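Local coordinates for protein chitosanase (Bacillus subtilis subsp. subtilis str. 168, PDB 7C6C) that catalyses the endohydrolysis of beta-(1->4) linkages between D-glucosamine residues in partly acetylated chitosan, as a secreted family 46 glycoside hydrolase, at residues Glu31-Asp34 against Tyr39-Gly42; Ile145-Gly150 against Asp202-Ser207; Ala44-Ala49 against Ala108-Val113; Thr50-Glu55 against His116-Pro121. All blocks are in the same frame, centred on the assembly; numbering follows the deposited sequence. Where two conformers were deposited one is given.

Contact 1 of 4, residues Glu31-Asp34 against Tyr39-Gly42; sequences ERLD and YTCG
With chi1 of Leu33 at -60° and of Thr40 at -61°, CG of the leucine and OG1 of the threonine each sit beside their own backbone N, opposite the carbonyl carbon, and the two side chains meet at about a right angle. They do so across a beta hairpin that joins strand 30-32 to strand 39-41, the first two strands of a small antiparallel sheet in this lysozyme-clan fold. CD1 of Leu33 rests 3.7 Å from OG1 of Thr40. Glu31 and Thr40 are the hydrogen-bonded pair of the hairpin: Glu31 N gives to Thr40 O at 2.9 Å, and Thr40 N returns a bond to Glu31 O at 2.8 Å. The return bond is the straighter, with 170° at the hydrogen. Tyr39 turns the edge of its ring to the first strand, CD1 lying 3.8 Å from Arg32 N, while CG of Arg32 passes beside CD1 and CE1. The arginine chain then bends at chi3 and leaves the ring, taking NH2 to OD1 of Asp34 in a 3.0 Å salt bridge; Asp85 salt-bridges the same nitrogen. The Leu33 side chain comes within about 4 Å of the side chain of Asp35, the nucleophile by similarity, and Thr40 lies near Glu19, the predicted proton donor. A water bridges the two segments, accepting from Leu33 N at 2.9 Å and from Thr40 OG1 at 2.7 Å.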
loop_
_atom_site.group_PDB
_atom_site.type_symbol
_atom_site.label_atom_id
_atom_site.label_comp_id
_atom_site.label_asym_id
_atom_site.label_seq_id
_atom_site.Cartn_x
_atom_site.Cartn_y
_atom_site.Cartn_z
ATOM N N GLU A 31 10.552 10.112 -0.250
ATOM C CA GLU A 31 10.210 11.247 -1.090
ATOM C C GLU A 31 9.066 12.032 -0.465
ATOM O O GLU A 31 8.133 11.448 0.084
ATOM C CB GLU A 31 9.779 10.756 -2.475
ATOM C CG GLU A 31 9.765 11.838 -3.524
ATOM C CD GLU A 31 9.514 11.305 -4.926
ATOM O OE1 GLU A 31 9.259 10.093 -5.085
ATOM O OE2 GLU A 31 9.582 12.106 -5.878
ATOM N N ARG A 32 9.140 13.356 -0.569
ATOM C CA ARG A 32 8.012 14.232 -0.288
ATOM C C ARG A 32 7.139 14.286 -1.533
ATOM O O ARG A 32 7.601 14.719 -2.593
ATOM C CB ARG A 32 8.547 15.638 -0.043
ATOM C CG ARG A 32 8.369 16.205 1.319
ATOM C CD ARG A 32 8.585 17.734 1.302
ATOM N NE ARG A 32 7.331 18.460 1.092
ATOM C CZ ARG A 32 6.407 18.663 2.032
ATOM N NH1 ARG A 32 6.608 18.248 3.276
ATOM N NH2 ARG A 32 5.275 19.280 1.728
ATOM N N LEU A 33 5.884 13.864 -1.422
ATOM C CA LEU A 33 4.992 13.856 -2.576
ATOM C C LEU A 33 4.049 15.046 -2.617
ATOM O O LEU A 33 3.276 15.170 -3.571
ATOM C CB LEU A 33 4.198 12.553 -2.630
ATOM C CG LEU A 33 5.086 11.314 -2.748
ATOM C CD1 LEU A 33 4.251 10.050 -2.738
ATOM C CD2 LEU A 33 5.976 11.373 -3.994
ATOM N N ASP A 34 4.095 15.925 -1.617
ATOM C CA ASP A 34 3.170 17.054 -1.529
ATOM C C ASP A 34 1.718 16.593 -1.551
ATOM O O ASP A 34 0.846 17.223 -2.152
ATOM C CB ASP A 34 3.460 18.129 -2.574
ATOM C CG ASP A 34 4.745 18.857 -2.281
ATOM O OD1 ASP A 34 4.825 19.510 -1.216
ATOM O OD2 ASP A 34 5.690 18.734 -3.085
ATOM N N TYR A 39 6.827 12.949 4.490
ATOM C CA TYR A 39 7.674 12.054 3.712
ATOM C C TYR A 39 6.979 10.710 3.552
ATOM O O TYR A 39 6.403 10.178 4.511
ATOM C CB TYR A 39 8.996 11.798 4.431
ATOM C CG TYR A 39 10.090 12.826 4.254
ATOM C CD1 TYR A 39 10.465 13.281 3.001
ATOM C CD2 TYR A 39 10.774 13.310 5.367
ATOM C CE1 TYR A 39 11.494 14.198 2.857
ATOM C CE2 TYR A 39 11.795 14.215 5.231
ATOM C CZ TYR A 39 12.148 14.667 3.978
ATOM O OH TYR A 39 13.184 15.566 3.863
ATOM N N THR A 40 7.087 10.144 2.346
ATOM C CA THR A 40 6.647 8.791 2.024
ATOM C C THR A 40 7.885 7.907 1.912
ATOM O O THR A 40 8.819 8.248 1.179
ATOM C CB THR A 40 5.875 8.831 0.702
ATOM O OG1 THR A 40 4.731 9.673 0.868
ATOM C CG2 THR A 40 5.397 7.466 0.280
ATOM N N CYS A 41 7.892 6.777 2.634
ATOM C CA CYS A 41 9.134 6.077 2.938
ATOM C C CYS A 41 9.016 4.566 2.781
ATOM O O CYS A 41 8.039 3.956 3.223
ATOM C CB CYS A 41 9.535 6.346 4.393
ATOM S SG CYS A 41 9.521 8.073 4.909
ATOM N N GLY A 42 10.063 3.958 2.225
ATOM C CA GLY A 42 10.194 2.515 2.311
ATOM C C GLY A 42 9.161 1.718 1.527
ATOM O O GLY A 42 8.462 2.223 0.643
HETATM O O HOH W 1 4.575 12.386 0.752
#

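Contact 2 of 4, residues Ile145-Gly150 against Asp202-Ser207; sequences IQHGDG and DEWRES
The indole of Trp204 carries Gln146 and His147 on one and the same face, while a water sits in its plane at the edge. The Gln146 amide is tipped 63° from the indole, and its NE2 comes within 3.4 Å of Trp204 CD1. Farther along, the His147 ring lies inclined over the six-membered ring, with centroids 4.6 Å apart. Gln146 reaches across because CG is anti to the backbone N (chi1 178°) and the chain runs out extended, antiparallel to the tryptophan side chain. Its NE2 then gives a nearly straight bond, 167° at the hydrogen and within the amide plane, to Ser207 OG at 2.9 Å. That hydroxyl in turn donates a hydrogen bond to Trp204 O at 2.7 Å, a carbonyl that also accepts from Ser207 N. The edge water completes the link, accepting from Trp204 NE1 at 3.0 Å and donating to Gln146 O at 2.7 Å. Arg188 bonds to both Gln146 OE1 and His147 NE2, while His147 ND1 bonds to Asp154 O. The arrangement brings the C-terminal ends of helices 134-147 and 201-205 together beside the active site of the family 46 fold, with the Gln146 side chain about 5 Å from that of Glu19, the predicted proton donor.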
loop_
_atom_site.group_PDB
_atom_site.type_symbol
_atom_site.label_atom_id
_atom_site.label_comp_id
_atom_site.label_asym_id
_atom_site.label_seq_id
_atom_site.Cartn_x
_atom_site.Cartn_y
_atom_site.Cartn_z
ATOM N N ILE A 145 -2.452 -0.531 1.268
ATOM C CA ILE A 145 -1.170 0.163 1.278
ATOM C C ILE A 145 -1.331 1.595 0.791
ATOM O O ILE A 145 -0.750 2.525 1.363
ATOM C CB ILE A 145 -0.119 -0.626 0.477
ATOM C CG1 ILE A 145 0.328 -1.857 1.271
ATOM C CG2 ILE A 145 1.069 0.263 0.130
ATOM C CD1 ILE A 145 1.128 -2.834 0.477
ATOM N N GLN A 146 -2.128 1.804 -0.260
ATOM C CA GLN A 146 -2.292 3.159 -0.775
ATOM C C GLN A 146 -3.314 3.960 0.027
ATOM O O GLN A 146 -3.086 5.137 0.328
ATOM C CB GLN A 146 -2.674 3.136 -2.254
ATOM C CG GLN A 146 -2.892 4.535 -2.810
ATOM C CD GLN A 146 -3.100 4.568 -4.316
ATOM O OE1 GLN A 146 -3.699 3.662 -4.899
ATOM N NE2 GLN A 146 -2.639 5.639 -4.949
ATOM N N HIS A 147 -4.441 3.347 0.382
ATOM C CA HIS A 147 -5.569 4.081 0.943
ATOM C C HIS A 147 -5.582 4.115 2.464
ATOM O O HIS A 147 -6.287 4.948 3.045
ATOM C CB HIS A 147 -6.880 3.469 0.440
ATOM C CG HIS A 147 -7.072 3.593 -1.037
ATOM N ND1 HIS A 147 -7.934 4.511 -1.605
ATOM C CD2 HIS A 147 -6.514 2.913 -2.065
ATOM C CE1 HIS A 147 -7.895 4.384 -2.920
ATOM N NE2 HIS A 147 -7.040 3.422 -3.226
ATOM N N GLY A 148 -4.830 3.237 3.118
ATOM C CA GLY A 148 -4.864 3.124 4.560
ATOM C C GLY A 148 -6.076 2.355 5.052
ATOM O O GLY A 148 -7.047 2.129 4.332
ATOM N N ASP A 149 -6.019 1.961 6.327
ATOM C CA ASP A 149 -7.105 1.238 6.986
ATOM C C ASP A 149 -7.827 2.109 8.013
ATOM O O ASP A 149 -8.248 1.630 9.067
ATOM C CB ASP A 149 -6.591 -0.049 7.630
ATOM C CG ASP A 149 -7.705 -1.032 7.977
ATOM O OD1 ASP A 149 -8.791 -0.970 7.364
ATOM O OD2 ASP A 149 -7.489 -1.874 8.875
ATOM N N GLY A 150 -7.995 3.394 7.709
ATOM C CA GLY A 150 -8.657 4.317 8.608
ATOM C C GLY A 150 -10.166 4.285 8.469
ATOM O O GLY A 150 -10.754 3.360 7.903
ATOM N N ASP A 202 -3.661 15.180 -6.626
ATOM C CA ASP A 202 -2.646 15.142 -7.679
ATOM C C ASP A 202 -1.955 13.787 -7.725
ATOM O O ASP A 202 -1.808 13.184 -8.795
ATOM C CB ASP A 202 -1.600 16.237 -7.455
ATOM C CG ASP A 202 -2.052 17.605 -7.920
ATOM O OD1 ASP A 202 -3.169 17.738 -8.464
ATOM O OD2 ASP A 202 -1.271 18.562 -7.728
ATOM N N GLU A 203 -1.514 13.295 -6.570
ATOM C CA GLU A 203 -0.784 12.037 -6.545
ATOM C C GLU A 203 -1.684 10.865 -6.913
ATOM O O GLU A 203 -1.279 9.978 -7.674
ATOM C CB GLU A 203 -0.141 11.836 -5.173
ATOM C CG GLU A 203 0.763 10.616 -5.092
ATOM C CD GLU A 203 2.031 10.748 -5.931
ATOM O OE1 GLU A 203 2.430 11.882 -6.268
ATOM O OE2 GLU A 203 2.624 9.703 -6.269
ATOM N N TRP A 204 -2.919 10.853 -6.410
ATOM C CA TRP A 204 -3.772 9.694 -6.636
ATOM C C TRP A 204 -4.273 9.638 -8.074
ATOM O O TRP A 204 -4.398 8.554 -8.650
ATOM C CB TRP A 204 -4.919 9.673 -5.633
ATOM C CG TRP A 204 -4.506 9.101 -4.316
ATOM C CD1 TRP A 204 -3.230 8.849 -3.889
ATOM C CD2 TRP A 204 -5.375 8.678 -3.266
ATOM N NE1 TRP A 204 -3.258 8.303 -2.629
ATOM C CE2 TRP A 204 -4.565 8.184 -2.227
ATOM C CE3 TRP A 204 -6.767 8.671 -3.106
ATOM C CZ2 TRP A 204 -5.098 7.688 -1.039
ATOM C CZ3 TRP A 204 -7.294 8.170 -1.935
ATOM C CH2 TRP A 204 -6.462 7.696 -0.908
ATOM N N ARG A 205 -4.507 10.795 -8.678
ATOM C CA ARG A 205 -4.949 10.826 -10.067
ATOM C C ARG A 205 -3.870 10.226 -10.970
ATOM O O ARG A 205 -4.176 9.574 -11.957
ATOM C CB ARG A 205 -5.324 12.253 -10.495
ATOM C CG ARG A 205 -6.743 12.631 -10.094
ATOM C CD ARG A 205 -7.067 14.114 -10.268
ATOM N NE ARG A 205 -8.350 14.425 -9.635
ATOM C CZ ARG A 205 -8.702 15.616 -9.152
ATOM N NH1 ARG A 205 -9.892 15.772 -8.593
ATOM N NH2 ARG A 205 -7.884 16.654 -9.237
ATOM N N GLU A 206 -2.607 10.435 -10.613
ATOM C CA GLU A 206 -1.494 9.890 -11.375
ATOM C C GLU A 206 -1.265 8.409 -11.116
ATOM O O GLU A 206 -0.400 7.817 -11.767
ATOM C CB GLU A 206 -0.213 10.676 -11.073
ATOM C CG GLU A 206 0.062 11.800 -12.057
ATOM C CD GLU A 206 0.251 11.294 -13.477
ATOM O OE1 GLU A 206 -0.681 11.451 -14.294
ATOM O OE2 GLU A 206 1.328 10.732 -13.776
ATOM N N SER A 207 -2.012 7.805 -10.192
ATOM C CA SER A 207 -1.826 6.414 -9.803
ATOM C C SER A 207 -2.908 5.491 -10.345
ATOM O O SER A 207 -2.842 4.283 -10.097
ATOM C CB SER A 207 -1.797 6.295 -8.276
ATOM O OG SER A 207 -3.108 6.350 -7.744
HETATM O O HOH W 2 -1.339 6.978 -0.682
#

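Contact 3 of 4, residues Ala44-Ala49 against Ala108-Val113; sequences AGFTTA and AAQDKV
Phe46 reaches from the short strand 46-47 to helix 104-128 and meets Gln110 and Val113, which stand one helical turn apart. Its ring gives up most of the surface buried here, and the two helix residues take different parts of it. The ring turns its edge at CE2 to OE1 of Gln110, 3.5 Å away and near the ring plane; the amide stands almost perpendicular to the ring, the planes 85° apart. The aliphatic part of the glutamine also touches CE2, with CG at 3.9 Å. At the tip, CZ comes within 3.6 Å of the backbone O of Gln110. Val113 meets the ring on the other flank of CZ: its CG1, placed anti to the backbone N (chi1 177°), approaches CE1 to 3.7 Å, obliquely to the ring. Ala44, close by in the same segment, lays its CB over one face of the phenyl, 3.6 Å above the plane and toward the rim, while Asp52 and Val56 of helix 52-63 also touch the Phe46 side chain. Gln110 has its polar partners elsewhere: Arg43 N donates to OE1, and NE2 bonds to Tyr27 O. These two bonds grip the amide through both its oxygen and its nitrogen and would limit its rotation, keeping OE1 where the phenyl edge meets it. The contact is thus mixed in character, a methyl against one ring carbon and two carbonyl oxygens near others. An aromatic edge carries slight positive charge on its hydrogens, so the placing of OE1 is consistent with a weakly favourable electrostatic term added to buried apolar contact.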
loop_
_atom_site.group_PDB
_atom_site.type_symbol
_atom_site.label_atom_id
_atom_site.label_comp_id
_atom_site.label_asym_id
_atom_site.label_seq_id
_atom_site.Cartn_x
_atom_site.Cartn_y
_atom_site.Cartn_z
ATOM N N ALA A 44 6.271 0.270 1.963
ATOM C CA ALA A 44 4.837 0.496 1.973
ATOM C C ALA A 44 4.468 1.950 1.755
ATOM O O ALA A 44 3.292 2.304 1.883
ATOM C CB ALA A 44 4.233 -0.002 3.284
ATOM N N GLY A 45 5.437 2.806 1.451
ATOM C CA GLY A 45 5.131 4.223 1.488
ATOM C C GLY A 45 4.641 4.652 2.853
ATOM O O GLY A 45 3.637 5.366 2.960
ATOM N N PHE A 46 5.313 4.190 3.907
ATOM C CA PHE A 46 5.012 4.659 5.254
ATOM C C PHE A 46 5.195 6.174 5.307
ATOM O O PHE A 46 6.210 6.692 4.841
ATOM C CB PHE A 46 5.999 4.035 6.245
ATOM C CG PHE A 46 6.142 2.523 6.170
ATOM C CD1 PHE A 46 5.231 1.685 6.795
ATOM C CD2 PHE A 46 7.265 1.950 5.570
ATOM C CE1 PHE A 46 5.407 0.314 6.775
ATOM C CE2 PHE A 46 7.435 0.580 5.558
ATOM C CZ PHE A 46 6.507 -0.236 6.159
ATOM N N THR A 47 4.250 6.892 5.904
ATOM C CA THR A 47 4.322 8.348 5.869
ATOM C C THR A 47 4.527 8.943 7.256
ATOM O O THR A 47 4.143 8.363 8.275
ATOM C CB THR A 47 3.092 8.967 5.199
ATOM O OG1 THR A 47 1.906 8.528 5.871
ATOM C CG2 THR A 47 3.016 8.582 3.724
ATOM N N THR A 48 5.124 10.135 7.281
ATOM C CA THR A 48 5.367 10.815 8.546
ATOM C C THR A 48 4.127 11.508 9.110
ATOM O O THR A 48 4.078 11.744 10.316
ATOM C CB THR A 48 6.559 11.777 8.433
ATOM O OG1 THR A 48 6.359 12.702 7.358
ATOM C CG2 THR A 48 7.838 11.013 8.180
ATOM N N ALA A 49 3.116 11.819 8.293
ATOM C CA ALA A 49 1.902 12.430 8.835
ATOM C C ALA A 49 0.988 11.420 9.524
ATOM O O ALA A 49 0.206 11.808 10.397
ATOM C CB ALA A 49 1.117 13.144 7.732
ATOM N N ALA A 108 13.796 -5.701 8.219
ATOM C CA ALA A 108 12.923 -6.525 9.052
ATOM C C ALA A 108 11.895 -5.676 9.795
ATOM O O ALA A 108 10.736 -6.084 9.945
ATOM C CB ALA A 108 13.753 -7.365 10.025
ATOM N N ALA A 109 12.298 -4.494 10.269
ATOM C CA ALA A 109 11.351 -3.607 10.943
ATOM C C ALA A 109 10.261 -3.151 9.985
ATOM O O ALA A 109 9.075 -3.133 10.339
ATOM C CB ALA A 109 12.084 -2.398 11.526
ATOM N N GLN A 110 10.643 -2.787 8.758
ATOM C CA GLN A 110 9.641 -2.452 7.749
ATOM C C GLN A 110 8.721 -3.631 7.456
ATOM O O GLN A 110 7.507 -3.454 7.302
ATOM C CB GLN A 110 10.313 -1.977 6.467
ATOM C CG GLN A 110 10.981 -0.621 6.575
ATOM C CD GLN A 110 11.396 -0.093 5.227
ATOM O OE1 GLN A 110 10.619 -0.137 4.273
ATOM N NE2 GLN A 110 12.627 0.397 5.127
ATOM N N ASP A 111 9.278 -4.838 7.347
ATOM C CA ASP A 111 8.441 -6.004 7.082
ATOM C C ASP A 111 7.451 -6.229 8.216
ATOM O O ASP A 111 6.296 -6.599 7.978
ATOM C CB ASP A 111 9.304 -7.254 6.901
ATOM C CG ASP A 111 10.106 -7.252 5.619
ATOM O OD1 ASP A 111 9.806 -6.451 4.710
ATOM O OD2 ASP A 111 11.035 -8.085 5.519
ATOM N N LYS A 112 7.890 -6.026 9.459
ATOM C CA LYS A 112 7.002 -6.247 10.595
ATOM C C LYS A 112 5.856 -5.242 10.602
ATOM O O LYS A 112 4.695 -5.615 10.795
ATOM C CB LYS A 112 7.790 -6.183 11.901
ATOM C CG LYS A 112 6.907 -6.324 13.119
ATOM C CD LYS A 112 7.712 -6.478 14.409
ATOM C CE LYS A 112 7.203 -5.546 15.512
ATOM N NZ LYS A 112 7.457 -6.083 16.873
ATOM N N VAL A 113 6.161 -3.959 10.399
ATOM C CA VAL A 113 5.104 -2.950 10.383
ATOM C C VAL A 113 4.174 -3.173 9.196
ATOM O O VAL A 113 2.948 -3.079 9.324
ATOM C CB VAL A 113 5.707 -1.534 10.420
ATOM C CG1 VAL A 113 4.621 -0.479 10.338
ATOM C CG2 VAL A 113 6.501 -1.364 11.699
#

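Contact 4 of 4, residues Thr50-Glu55 against His116-Pro121; sequences TGDALE and HLYYQP
The first turn of helix 52-63 faces the middle of helix 104-128, Asp52 CA and Leu117 CA being 8.1 Å apart where the second helix widens into a pi-type turn at 116-119. Leu117 makes most of the contact from the second helix. Its CD1 lies 3.5 Å from Asp52 CB, and both its methyls reach the carboxylate of Glu55, CD2 at 3.8 Å from OE2. Glu55 stands one turn beyond Asp52 and approaches from the opposite direction, its chain extended beyond CG, so that the leucine is met at two successive points of the helix. The start of that helix is shaped by an ST turn: Thr50 OG1 accepts from Asp52 N at 3.2 Å, nearly straight at 172°. Gly51 occupies the N-cap position, and its carbonyl O takes the bond from Glu55 N at 3.0 Å. Asp52 and Tyr118 were each deposited in two conformers; in the pair modelled here OD2 of Asp52 comes implausibly close to the Tyr118 OH, so the placing of the carboxylate is doubtful. OD1 of this conformer bonds to Thr47 N.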
loop_
_atom_site.group_PDB
_atom_site.type_symbol
_atom_site.label_atom_id
_atom_site.label_comp_id
_atom_site.label_asym_id
_atom_site.label_seq_id
_atom_site.Cartn_x
_atom_site.Cartn_y
_atom_site.Cartn_z
ATOM N N THR A 50 1.053 10.135 9.148
ATOM C CA THR A 50 0.078 9.148 9.612
ATOM C C THR A 50 0.513 8.398 10.855
ATOM O O THR A 50 -0.333 7.790 11.520
ATOM C CB THR A 50 -0.171 8.079 8.556
ATOM O OG1 THR A 50 1.056 7.381 8.299
ATOM C CG2 THR A 50 -0.719 8.702 7.296
ATOM N N GLY A 51 1.796 8.382 11.167
ATOM C CA GLY A 51 2.276 7.553 12.242
ATOM C C GLY A 51 2.910 6.254 11.798
ATOM O O GLY A 51 3.598 5.618 12.604
ATOM N N ASP A 52 2.729 5.843 10.540
ATOM C CA ASP A 52 3.275 4.536 10.207
ATOM C C ASP A 52 4.782 4.567 10.011
ATOM O O ASP A 52 5.449 3.590 10.367
ATOM C CB ASP A 52 2.497 3.803 9.105
ATOM C CG ASP A 52 2.487 4.535 7.793
ATOM O OD1 ASP A 52 2.766 5.746 7.770
ATOM O OD2 ASP A 52 2.189 3.883 6.768
ATOM N N ALA A 53 5.357 5.672 9.519
ATOM C CA ALA A 53 6.814 5.770 9.515
ATOM C C ALA A 53 7.358 5.808 10.940
ATOM O O ALA A 53 8.407 5.218 11.229
ATOM C CB ALA A 53 7.268 6.988 8.712
ATOM N N LEU A 54 6.659 6.506 11.840
ATOM C CA LEU A 54 6.999 6.472 13.257
ATOM C C LEU A 54 7.065 5.034 13.761
ATOM O O LEU A 54 8.011 4.651 14.454
ATOM C CB LEU A 54 5.977 7.291 14.051
ATOM C CG LEU A 54 5.983 7.091 15.567
ATOM C CD1 LEU A 54 7.271 7.606 16.209
ATOM C CD2 LEU A 54 4.768 7.762 16.173
ATOM N N GLU A 55 6.073 4.212 13.402
ATOM C CA GLU A 55 6.064 2.827 13.870
ATOM C C GLU A 55 7.282 2.060 13.377
ATOM O O GLU A 55 7.871 1.284 14.135
ATOM C CB GLU A 55 4.769 2.111 13.479
ATOM C CG GLU A 55 3.540 2.686 14.167
ATOM C CD GLU A 55 2.376 1.730 14.184
ATOM O OE1 GLU A 55 2.572 0.560 14.561
ATOM O OE2 GLU A 55 1.262 2.149 13.816
ATOM N N HIS A 116 1.803 -5.991 10.087
ATOM C CA HIS A 116 0.823 -5.666 11.112
ATOM C C HIS A 116 -0.194 -4.641 10.625
ATOM O O HIS A 116 -1.380 -4.742 10.956
ATOM C CB HIS A 116 1.556 -5.141 12.345
ATOM C CG HIS A 116 0.654 -4.784 13.482
ATOM N ND1 HIS A 116 -0.122 -5.715 14.141
ATOM C CD2 HIS A 116 0.404 -3.595 14.080
ATOM C CE1 HIS A 116 -0.806 -5.115 15.099
ATOM N NE2 HIS A 116 -0.511 -3.827 15.079
ATOM N N LEU A 117 0.246 -3.648 9.851
ATOM C CA LEU A 117 -0.643 -2.564 9.446
ATOM C C LEU A 117 -1.359 -2.827 8.132
ATOM O O LEU A 117 -2.457 -2.303 7.924
ATOM C CB LEU A 117 0.136 -1.255 9.293
ATOM C CG LEU A 117 0.757 -0.647 10.554
ATOM C CD1 LEU A 117 1.251 0.756 10.249
ATOM C CD2 LEU A 117 -0.225 -0.626 11.714
ATOM N N TYR A 118 -0.768 -3.601 7.226
ATOM C CA TYR A 118 -1.302 -3.713 5.873
ATOM C C TYR A 118 -1.642 -5.146 5.485
ATOM O O TYR A 118 -2.796 -5.425 5.155
ATOM C CB TYR A 118 -0.374 -3.037 4.844
ATOM C CG TYR A 118 0.177 -1.693 5.289
ATOM C CD1 TYR A 118 -0.670 -0.653 5.672
ATOM C CD2 TYR A 118 1.545 -1.467 5.339
ATOM C CE1 TYR A 118 -0.159 0.575 6.092
ATOM C CE2 TYR A 118 2.057 -0.252 5.759
ATOM C CZ TYR A 118 1.209 0.763 6.129
ATOM O OH TYR A 118 1.745 1.963 6.533
ATOM N N TYR A 119 -0.683 -6.073 5.520
ATOM C CA TYR A 119 -0.979 -7.410 5.017
ATOM C C TYR A 119 -2.040 -8.112 5.854
ATOM O O TYR A 119 -3.036 -8.603 5.311
ATOM C CB TYR A 119 0.276 -8.266 4.924
ATOM C CG TYR A 119 -0.027 -9.652 4.405
ATOM C CD1 TYR A 119 -0.490 -9.844 3.106
ATOM C CD2 TYR A 119 0.119 -10.769 5.217
ATOM C CE1 TYR A 119 -0.784 -11.109 2.630
ATOM C CE2 TYR A 119 -0.171 -12.044 4.745
ATOM C CZ TYR A 119 -0.618 -12.204 3.449
ATOM O OH TYR A 119 -0.909 -13.455 2.961
ATOM N N GLN A 120 -1.838 -8.200 7.173
ATOM C CA GLN A 120 -2.823 -8.903 7.995
ATOM C C GLN A 120 -4.189 -8.237 7.957
ATOM O O GLN A 120 -5.193 -8.951 7.788
ATOM C CB GLN A 120 -2.306 -9.143 9.418
ATOM C CG GLN A 120 -1.043 -9.986 9.502
ATOM C CD GLN A 120 -1.214 -11.385 8.950
ATOM O OE1 GLN A 120 -2.317 -11.929 8.925
ATOM N NE2 GLN A 120 -0.112 -11.979 8.512
ATOM N N PRO A 121 -4.315 -6.913 8.084
ATOM C CA PRO A 121 -5.648 -6.312 7.928
ATOM C C PRO A 121 -6.266 -6.555 6.563
ATOM O O PRO A 121 -7.480 -6.773 6.467
ATOM C CB PRO A 121 -5.392 -4.828 8.219
ATOM C CG PRO A 121 -4.228 -4.851 9.161
ATOM C CD PRO A 121 -3.346 -5.941 8.628
#

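Followed from the N terminus, the chain first closes contact 1, a short hairpin with four residues between its segments. Segment 44-49 adds the third strand of that sheet beside 39-41, joined to it where Thr48 OG1 meets Tyr39 N, and leads straight into 50-55 at the start of helix 52-63. Contacts 3 and 4 then close long loops of about sixty residues on helix 104-128; their segments alternate along the chain, so these loops cross, and strand and helix dock side by side on one long helix. Contact 2 comes later and in series, with 51 residues between its segments at the ends of helices 134-147 and 201-205. It touches the others through Ile145 against Ala44 and Tyr118, and Glu203 against Leu33.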